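Local coordinates for protein shikimate dehydrogenase (NADP(+)) (Peptoclostridium difficile, PDB 5DZS) that probably catalyses the reversible NADPH-linked reduction of 3-dehydroshikimate to shikimate, a step in the chorismate pathway toward aromatic amino acids, at residues B[58-62]-B[63-67]; B[219-222]-B[223-227]. All coordinates share one frame; numbering follows the deposited sequence. Where two conformers were deposited one is given.

Contact 1: residues B[58-62]-B[63-67]. With SO4 (sulfate ion), chain D.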
loop_
_atom_site.group_PDB
_atom_site.type_symbol
_atom_site.label_atom_id
_atom_site.label_comp_id
_atom_site.label_asym_id
_atom_site.label_seq_id
_atom_site.Cartn_x
_atom_site.Cartn_y
_atom_site.Cartn_z
ATOM N N VAL B 58 5.189 -1.170 -13.892
ATOM C CA VAL B 58 6.532 -1.494 -14.324
ATOM C C VAL B 58 7.489 -1.294 -13.181
ATOM O O VAL B 58 7.247 -0.455 -12.285
ATOM C CB VAL B 58 7.053 -0.701 -15.547
ATOM C CG1 VAL B 58 6.155 -0.946 -16.753
ATOM C CG2 VAL B 58 7.164 0.769 -15.260
ATOM N N ASN B 59 8.547 -2.075 -13.169
ATOM C CA ASN B 59 9.695 -1.760 -12.362
ATOM C C ASN B 59 10.649 -0.923 -13.190
ATOM O O ASN B 59 10.631 -0.969 -14.421
ATOM C CB ASN B 59 10.386 -3.028 -11.896
ATOM C CG ASN B 59 9.577 -3.781 -10.878
ATOM O OD1 ASN B 59 9.214 -4.937 -11.095
ATOM N ND2 ASN B 59 9.281 -3.142 -9.765
ATOM N N VAL B 60 11.514 -0.174 -12.489
ATOM C CA VAL B 60 12.505 0.680 -13.150
ATOM C C VAL B 60 13.838 0.338 -12.521
ATOM O O VAL B 60 13.980 0.275 -11.263
ATOM C CB VAL B 60 12.182 2.181 -12.960
ATOM C CG1 VAL B 60 13.157 3.062 -13.726
ATOM C CG2 VAL B 60 10.781 2.489 -13.412
ATOM N N THR B 61 14.816 0.113 -13.363
ATOM C CA THR B 61 16.169 -0.146 -12.903
ATOM C C THR B 61 17.155 0.847 -13.535
ATOM O O THR B 61 16.777 1.897 -14.107
ATOM C CB THR B 61 16.554 -1.625 -13.061
ATOM O OG1 THR B 61 17.815 -1.888 -12.400
ATOM C CG2 THR B 61 16.628 -2.025 -14.496
ATOM N N VAL B 62 18.437 0.575 -13.355
ATOM C CA VAL B 62 19.460 1.479 -13.863
ATOM C C VAL B 62 19.339 1.660 -15.377
ATOM O O VAL B 62 19.061 0.699 -16.104
ATOM C CB VAL B 62 20.860 0.979 -13.456
ATOM C CG1 VAL B 62 21.000 1.032 -11.953
ATOM C CG2 VAL B 62 21.120 -0.413 -13.979
ATOM N N PRO B 63 19.567 2.873 -15.895
ATOM C CA PRO B 63 19.978 4.069 -15.158
ATOM C C PRO B 63 18.868 5.103 -15.030
ATOM O O PRO B 63 19.116 6.304 -15.017
ATOM C CB PRO B 63 21.062 4.625 -16.087
ATOM C CG PRO B 63 20.525 4.357 -17.427
ATOM C CD PRO B 63 19.764 3.042 -17.343
ATOM N N TYR B 64 17.648 4.611 -14.832
ATOM C CA TYR B 64 16.474 5.480 -14.919
ATOM C C TYR B 64 15.721 5.730 -13.627
ATOM O O TYR B 64 14.694 6.399 -13.671
ATOM C CB TYR B 64 15.468 4.892 -15.944
ATOM C CG TYR B 64 16.022 4.700 -17.349
ATOM C CD1 TYR B 64 16.731 5.714 -17.964
ATOM C CD2 TYR B 64 15.818 3.532 -18.062
ATOM C CE1 TYR B 64 17.231 5.556 -19.240
ATOM C CE2 TYR B 64 16.314 3.360 -19.342
ATOM C CZ TYR B 64 17.027 4.377 -19.917
ATOM O OH TYR B 64 17.548 4.258 -21.177
ATOM N N LYS B 65 16.216 5.247 -12.499
ATOM C CA LYS B 65 15.424 5.381 -11.270
ATOM C C LYS B 65 15.176 6.833 -10.847
ATOM O O LYS B 65 14.169 7.128 -10.225
ATOM C CB LYS B 65 16.020 4.583 -10.129
ATOM C CG LYS B 65 16.127 3.096 -10.391
ATOM C CD LYS B 65 16.729 2.464 -9.127
ATOM C CE LYS B 65 16.959 0.986 -9.192
ATOM N NZ LYS B 65 17.618 0.642 -7.887
ATOM N N GLU B 66 16.112 7.717 -11.143
ATOM C CA GLU B 66 15.936 9.146 -10.834
ATOM C C GLU B 66 15.270 9.906 -11.979
ATOM O O GLU B 66 14.337 10.709 -11.751
ATOM C CB GLU B 66 17.297 9.786 -10.461
ATOM C CG GLU B 66 17.931 9.116 -9.252
ATOM C CD GLU B 66 19.313 9.623 -8.838
ATOM O OE1 GLU B 66 19.622 10.824 -8.973
ATOM O OE2 GLU B 66 20.095 8.791 -8.331
ATOM N N ARG B 67 15.740 9.660 -13.206
ATOM C CA ARG B 67 15.253 10.388 -14.389
ATOM C C ARG B 67 13.791 10.147 -14.713
ATOM O O ARG B 67 13.170 10.986 -15.363
ATOM C CB ARG B 67 16.114 10.138 -15.645
ATOM C CG ARG B 67 17.563 10.591 -15.502
ATOM C CD ARG B 67 18.170 11.232 -16.765
ATOM N NE ARG B 67 18.327 10.388 -17.959
ATOM C CZ ARG B 67 17.524 10.423 -19.027
ATOM N NH1 ARG B 67 17.768 9.636 -20.077
ATOM N NH2 ARG B 67 16.489 11.252 -19.063
HETATM S S SO4 D . 20.043 5.007 -11.044
HETATM O O1 SO4 D . 20.602 3.934 -10.205
HETATM O O2 SO4 D . 21.170 5.661 -11.796
HETATM O O3 SO4 D . 19.048 4.507 -12.018
HETATM O O4 SO4 D . 19.415 6.014 -10.165
#
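Thr-61 O takes the backbone N-H of Tyr-64 at 2.9 Å in a nearly straight bond (163° at the hydrogen), closing a tight turn directly after strand 57-60. The peptide between Val-62 and Pro-63 is cis, which folds the chain back and makes this a type VI (cis-proline) beta turn, with Pro-63 as its third residue. Its packed side is apolar: CG1 of Val-60, set anti to the backbone N (chi1 -176°), meets Tyr-64 CB at 3.7 Å, the two side chains crossing at about a right angle. Pro-63 CD lies over one face of the Tyr-64 ring, 3.8 Å above its centre, while Tyr-64 OH is held by Ile-38 O. The extended Lys-65 chain runs past the end of the strand, CE 3.7 Å from Val-60 O, and delivers NZ to a salt bridge with Asp-101; Lys-65 is the predicted proton acceptor, and Thr-61 and Asp-101 are predicted shikimate-binding residues. The looser side is the outer rim of the turn, where Val-62 and, despite its packing through CD, Pro-63 are exposed overall. A sulfate, probably from the crystallisation liquor, accepts the backbone N-H of Lys-65, with N to O3 3.0 Å; Gly-128 N also binds it. Val-62 CG1 lies 3.4 Å from sulfate O1. Behind the turn, strand 57-60 lies between strands 2-8 and 87-91, with Tyr-64 touching Val-7 and Val-60 touching Ile-88.

Contact 2: residues B[219-222]-B[223-227]; sequences LRIG and NSMGK
Ile-221 and Met-225 lie side by side and point the same way, four residues apart, Met-225 just past the helix end, with Ile-221 CG2 4.1 Å from Met-225 CE. The methionine chain is extended beyond CG, which carries its terminal methyl alongside the isoleucine branch; both side chains also touch Lys-197 of helix 197-200. Ser-224 turns back instead of outward: with chi1 69° its OG folds toward the preceding turn and donates to Ile-221 O, 2.6 Å away. Asn-223 N reaches Leu-219 O at 2.8 Å in a regular helical bond, whereas the next one, Ser-224 N to Arg-220 O, is weak, as the helix comes to its end. A Schellman motif finishes this helix of the beta-alpha-beta unit 205-208, 217-224, 228-230, with Gly-226 as the C-prime residue at positive phi: Lys-227 N binds Gly-222 O at 3.1 Å and Gly-226 N binds Asn-223 O. Gly-222 O accepts a second bond from Met-225 N, also at 3.1 Å, but that donor stands well above the carbonyl plane (62° out of it), while Lys-227 N comes from the other face and much nearer the plane. Lys-227 packs its CB against Gly-222 O at 3.4 Å, then bends away at chi2 and chi4 so that NZ reaches Phe-203 O and Gln-201 O. Asn-223 CG stays beside its own backbone N (chi1 -75°), bringing the amide alongside Leu-219 O; ND2 is poorly angled to bond there, and OD1 goes to Thr-229 OG1 in strand 228-230. Leu-219 is buried, its side chain touching Leu-206 and Asp-208 of strand 205-208.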
loop_
_atom_site.group_PDB
_atom_site.type_symbol
_atom_site.label_atom_id
_atom_site.label_comp_id
_atom_site.label_asym_id
_atom_site.label_seq_id
_atom_site.Cartn_x
_atom_site.Cartn_y
_atom_site.Cartn_z
ATOM N N LEU B 219 32.084 -10.992 -4.168
ATOM C CA LEU B 219 31.774 -11.990 -3.131
ATOM C C LEU B 219 32.700 -13.194 -3.193
ATOM O O LEU B 219 32.971 -13.826 -2.174
ATOM C CB LEU B 219 30.316 -12.452 -3.225
ATOM C CG LEU B 219 29.276 -11.354 -3.021
ATOM C CD1 LEU B 219 27.876 -11.958 -2.984
ATOM C CD2 LEU B 219 29.570 -10.571 -1.749
ATOM N N ARG B 220 33.177 -13.509 -4.391
ATOM C CA ARG B 220 34.091 -14.619 -4.561
ATOM C C ARG B 220 35.399 -14.283 -3.838
ATOM O O ARG B 220 35.976 -15.143 -3.178
ATOM C CB ARG B 220 34.255 -14.942 -6.050
ATOM C CG ARG B 220 35.236 -16.054 -6.396
ATOM C CD ARG B 220 34.765 -16.848 -7.620
ATOM N NE ARG B 220 34.095 -16.025 -8.639
ATOM C CZ ARG B 220 34.574 -15.745 -9.853
ATOM N NH1 ARG B 220 33.862 -14.984 -10.680
ATOM N NH2 ARG B 220 35.759 -16.208 -10.251
ATOM N N ILE B 221 35.829 -13.021 -3.907
ATOM C CA ILE B 221 37.037 -12.583 -3.182
ATOM C C ILE B 221 36.777 -12.587 -1.670
ATOM O O ILE B 221 37.655 -12.942 -0.886
ATOM C CB ILE B 221 37.511 -11.172 -3.616
ATOM C CG1 ILE B 221 38.025 -11.195 -5.060
ATOM C CG2 ILE B 221 38.640 -10.671 -2.705
ATOM C CD1 ILE B 221 38.289 -9.819 -5.641
ATOM N N GLY B 222 35.573 -12.182 -1.271
ATOM C CA GLY B 222 35.206 -12.140 0.145
ATOM C C GLY B 222 35.162 -13.515 0.783
ATOM O O GLY B 222 35.658 -13.711 1.892
ATOM N N ASN B 223 34.568 -14.473 0.080
ATOM C CA ASN B 223 34.484 -15.840 0.585
ATOM C C ASN B 223 35.849 -16.488 0.762
ATOM O O ASN B 223 36.030 -17.304 1.661
ATOM C CB ASN B 223 33.610 -16.705 -0.327
ATOM C CG ASN B 223 32.133 -16.409 -0.165
ATOM O OD1 ASN B 223 31.647 -16.228 0.952
ATOM N ND2 ASN B 223 31.407 -16.381 -1.274
ATOM N N SER B 224 36.810 -16.117 -0.084
ATOM C CA SER B 224 38.161 -16.688 -0.003
ATOM C C SER B 224 38.875 -16.256 1.282
ATOM O O SER B 224 39.815 -16.913 1.725
ATOM C CB SER B 224 39.000 -16.301 -1.225
ATOM O OG SER B 224 39.321 -14.921 -1.225
ATOM N N MET B 225 38.424 -15.150 1.872
ATOM C CA MET B 225 39.004 -14.643 3.117
ATOM C C MET B 225 38.154 -15.026 4.327
ATOM O O MET B 225 38.400 -14.548 5.436
ATOM C CB MET B 225 39.104 -13.125 3.073
ATOM C CG MET B 225 39.933 -12.568 1.939
ATOM S SD MET B 225 39.903 -10.771 2.021
ATOM C CE MET B 225 40.966 -10.368 0.652
ATOM N N GLY B 226 37.156 -15.879 4.114
ATOM C CA GLY B 226 36.274 -16.297 5.197
ATOM C C GLY B 226 35.386 -15.175 5.711
ATOM O O GLY B 226 34.867 -15.253 6.827
ATOM N N LYS B 227 35.202 -14.130 4.906
ATOM C CA LYS B 227 34.357 -13.012 5.317
ATOM C C LYS B 227 32.907 -13.410 5.160
ATOM O O LYS B 227 32.600 -14.367 4.451
ATOM C CB LYS B 227 34.651 -11.758 4.478
ATOM C CG LYS B 227 36.087 -11.252 4.577
ATOM C CD LYS B 227 36.454 -10.846 6.001
ATOM C CE LYS B 227 37.928 -10.477 6.151
ATOM N NZ LYS B 227 38.327 -9.277 5.366
#

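From the N terminus the chain reaches contact 1 first, where residues 58-67 turn out of strand 57-60, an inner strand of the mixed sheet in the substrate-binding domain, into the loop that leads to strand 74-75. Contact 2 opens only after that turn has closed, so the two follow in series and neither nest nor cross. It ends helix 217-224 and steers the chain into strand 228-230, an outermost strand of the Rossmann-like parallel sheet. The centres of contact 1 and contact 2 are about 30 Å apart, on opposite sides of the chain's centre. The nearest atoms of contact 1 and contact 2 are about 17 Å apart; contact 1 is a turn at a strand end, contact 2 a helix end.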